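Local structure of putative zinc protease (Bordetella pertussis, 3IH6) at residues D45-I50 with D171-A176. The protein is probably a zinc-dependent metalloendopeptidase of the peptidase M16 family; this chain is one internal piece of the longer protein and includes part of an M16 inactive domain. Sequence-based numbering, arbitrary orientation.
Sequences DLAATI and DDVQRA
V173 spreads its two methyl groups over the facing side of helix 39-52, one branch to L46 and the other to A47. V173 CG1 stands anti to the backbone N (chi1 179°), which carries this methyl to the backbone of A47, 4.2 Å from A47 N. The same V173 CG1 lies 4.5 Å from A47 CB. On the second branch, V173 CG2 touches L46 CD1 at 4.0 Å, the two side chains crossing at about a right angle. The pairing shows how a branched residue on one helix can sit against the small side chain of another: A47 and V173 face each other with CA atoms 6.8 Å apart, the nearest such pair between 45-50 and 171-176, and the alanine methyl puts little bulk between the two backbones.

Polar groups of helix 170-180 lie off this apolar patch. On its exposed side R175 NH2 bonds D172 OD1 at 2.7 Å in a salt bridge within the helix, reaching the oxygen from above the carboxylate plane, while R175 NH1 pairs with D40 near the start of helix 39-52. On the other helix D45 receives W128 NE1 from helix 118-136, on which L46 also packs. The contact thus joins segments 121 residues apart in sequence, a buried helix-helix packing in an alpha/beta chain with an antiparallel sheet; 45-50 lies in the region matched to the M16 inactive domain. With no hydrogen bond between 45-50 and 171-176, their buried interface of 123 Å² implies cohesion by van der Waals contact and exclusion of water.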
ATOM      1  N   ASP E  45      -3.644 -22.919 -11.287  1.00 19.26           N
ATOM      2  CA  ASP E  45      -3.535 -21.521 -10.857  1.00 18.92           C
ATOM      3  C   ASP E  45      -4.085 -20.664 -12.024  1.00 17.56           C
ATOM      4  O   ASP E  45      -5.058 -19.907 -11.862  1.00 17.31           O
ATOM      5  CB  ASP E  45      -2.049 -21.256 -10.577  1.00 19.84           C
ATOM      6  CG  ASP E  45      -1.800 -20.077  -9.654  1.00 22.79           C
ATOM      7  OD1 ASP E  45      -2.778 -19.533  -9.108  1.00 27.16           O
ATOM      8  OD2 ASP E  45      -0.597 -19.715  -9.469  1.00 22.92           O
ATOM      9  N   LEU E  46      -3.534 -20.865 -13.222  1.00 16.83           N
ATOM     10  CA  LEU E  46      -3.964 -20.121 -14.436  1.00 15.33           C
ATOM     11  C   LEU E  46      -5.434 -20.370 -14.795  1.00 15.31           C
ATOM     12  O   LEU E  46      -6.143 -19.439 -15.122  1.00 15.22           O
ATOM     13  CB  LEU E  46      -3.071 -20.463 -15.610  1.00 15.52           C
ATOM     14  CG  LEU E  46      -1.590 -20.107 -15.410  1.00 15.69           C
ATOM     15  CD1 LEU E  46      -0.722 -20.792 -16.486  1.00 14.75           C
ATOM     16  CD2 LEU E  46      -1.459 -18.582 -15.407  1.00 12.82           C
ATOM     17  N   ALA E  47      -5.870 -21.634 -14.695  1.00 15.11           N
ATOM     18  CA  ALA E  47      -7.249 -22.037 -14.937  1.00 14.54           C
ATOM     19  C   ALA E  47      -8.260 -21.282 -14.079  1.00 15.01           C
ATOM     20  O   ALA E  47      -9.310 -20.839 -14.584  1.00 15.64           O
ATOM     21  CB  ALA E  47      -7.394 -23.497 -14.690  1.00 13.29           C
ATOM     22  N   ALA E  48      -7.998 -21.175 -12.770  1.00 14.92           N
ATOM     23  CA  ALA E  48      -8.968 -20.516 -11.906  1.00 15.78           C
ATOM     24  C   ALA E  48      -9.194 -19.063 -12.333  1.00 15.40           C
ATOM     25  O   ALA E  48     -10.294 -18.544 -12.214  1.00 17.22           O
ATOM     26  CB  ALA E  48      -8.559 -20.625 -10.440  1.00 16.06           C
ATOM     27  N   THR E  49      -8.172 -18.425 -12.875  1.00 15.06           N
ATOM     28  CA  THR E  49      -8.316 -17.058 -13.399  1.00 15.80           C
ATOM     29  C   THR E  49      -9.152 -17.059 -14.673  1.00 16.56           C
ATOM     30  O   THR E  49      -9.947 -16.149 -14.886  1.00 17.76           O
ATOM     31  CB  THR E  49      -6.943 -16.459 -13.782  1.00 15.37           C
ATOM     32  OG1 THR E  49      -6.136 -16.300 -12.636  1.00 10.30           O
ATOM     33  CG2 THR E  49      -7.077 -15.107 -14.458  1.00 15.96           C
ATOM     34  N   ILE E  50      -8.964 -18.072 -15.526  1.00 16.30           N
ATOM     35  CA  ILE E  50      -9.775 -18.163 -16.726  1.00 16.38           C
ATOM     36  C   ILE E  50     -11.235 -18.396 -16.345  1.00 16.61           C
ATOM     37  O   ILE E  50     -12.111 -17.850 -16.972  1.00 17.29           O
ATOM     38  CB  ILE E  50      -9.319 -19.290 -17.662  1.00 17.10           C
ATOM     39  CG1 ILE E  50      -7.936 -18.971 -18.270  1.00 16.29           C
ATOM     40  CG2 ILE E  50     -10.425 -19.591 -18.733  1.00 16.41           C
ATOM     41  CD1 ILE E  50      -7.236 -20.198 -18.870  1.00 12.79           C
ATOM     42  N   ASP E 171      -2.296 -27.205 -23.872  1.00 19.27           N
ATOM     43  CA  ASP E 171      -2.582 -28.620 -23.556  1.00 20.34           C
ATOM     44  C   ASP E 171      -2.335 -29.011 -22.095  1.00 20.19           C
ATOM     45  O   ASP E 171      -3.088 -29.795 -21.505  1.00 20.62           O
ATOM     46  CB  ASP E 171      -1.826 -29.555 -24.508  1.00 21.36           C
ATOM     47  CG  ASP E 171      -2.412 -29.550 -25.926  1.00 24.49           C
ATOM     48  OD1 ASP E 171      -3.484 -28.922 -26.120  1.00 29.00           O
ATOM     49  OD2 ASP E 171      -1.820 -30.169 -26.856  1.00 28.59           O
ATOM     50  N   ASP E 172      -1.286 -28.455 -21.508  1.00 20.33           N
ATOM     51  CA  ASP E 172      -0.946 -28.714 -20.102  1.00 20.11           C
ATOM     52  C   ASP E 172      -1.831 -28.019 -19.090  1.00 19.37           C
ATOM     53  O   ASP E 172      -2.112 -28.578 -18.019  1.00 18.83           O
ATOM     54  CB  ASP E 172       0.516 -28.361 -19.851  1.00 20.20           C
ATOM     55  CG  ASP E 172       1.448 -29.275 -20.621  1.00 22.54           C
ATOM     56  OD1 ASP E 172       1.089 -30.460 -20.819  1.00 24.49           O
ATOM     57  OD2 ASP E 172       2.524 -28.822 -21.041  1.00 25.77           O
ATOM     58  N   VAL E 173      -2.250 -26.794 -19.409  1.00 18.23           N
ATOM     59  CA  VAL E 173      -3.180 -26.117 -18.548  1.00 17.50           C
ATOM     60  C   VAL E 173      -4.557 -26.800 -18.647  1.00 17.36           C
ATOM     61  O   VAL E 173      -5.201 -27.011 -17.623  1.00 16.21           O
ATOM     62  CB  VAL E 173      -3.240 -24.588 -18.812  1.00 18.26           C
ATOM     63  CG1 VAL E 173      -4.253 -23.925 -17.877  1.00 18.44           C
ATOM     64  CG2 VAL E 173      -1.854 -23.943 -18.630  1.00 15.03           C
ATOM     65  N   GLN E 174      -4.972 -27.189 -19.866  1.00 16.58           N
ATOM     66  CA  GLN E 174      -6.225 -27.940 -20.051  1.00 16.56           C
ATOM     67  C   GLN E 174      -6.198 -29.225 -19.242  1.00 17.18           C
ATOM     68  O   GLN E 174      -7.111 -29.510 -18.453  1.00 16.47           O
ATOM     69  CB  GLN E 174      -6.462 -28.272 -21.526  1.00 15.87           C
ATOM     70  CG  GLN E 174      -7.762 -29.051 -21.827  1.00 14.54           C
ATOM     71  CD  GLN E 174      -9.018 -28.197 -21.791  1.00 12.45           C
ATOM     72  OE1 GLN E 174      -8.953 -26.945 -21.855  1.00 13.07           O
ATOM     73  NE2 GLN E 174     -10.182 -28.858 -21.687  1.00  9.05           N
ATOM     74  N   ARG E 175      -5.158 -30.026 -19.461  1.00 18.15           N
ATOM     75  CA  ARG E 175      -5.068 -31.327 -18.796  1.00 18.54           C
ATOM     76  C   ARG E 175      -5.133 -31.183 -17.277  1.00 18.29           C
ATOM     77  O   ARG E 175      -5.839 -31.945 -16.603  1.00 18.23           O
ATOM     78  CB  ARG E 175      -3.792 -32.055 -19.184  1.00 18.91           C
ATOM     79  CG  ARG E 175      -3.464 -33.183 -18.219  1.00 22.11           C
ATOM     80  CD  ARG E 175      -2.315 -33.991 -18.684  1.00 27.10           C
ATOM     81  NE  ARG E 175      -1.165 -33.145 -19.001  1.00 30.72           N
ATOM     82  CZ  ARG E 175      -0.316 -32.652 -18.105  1.00 32.14           C
ATOM     83  NH1 ARG E 175      -0.485 -32.903 -16.806  1.00 32.27           N
ATOM     84  NH2 ARG E 175       0.703 -31.904 -18.521  1.00 32.59           N
ATOM     85  N   ALA E 176      -4.408 -30.205 -16.740  1.00 18.04           N
ATOM     86  CA  ALA E 176      -4.428 -29.924 -15.288  1.00 17.72           C
ATOM     87  C   ALA E 176      -5.846 -29.627 -14.757  1.00 17.46           C
ATOM     88  O   ALA E 176      -6.334 -30.260 -13.809  1.00 17.69           O
ATOM     89  CB  ALA E 176      -3.459 -28.791 -14.947  1.00 17.10           C
TER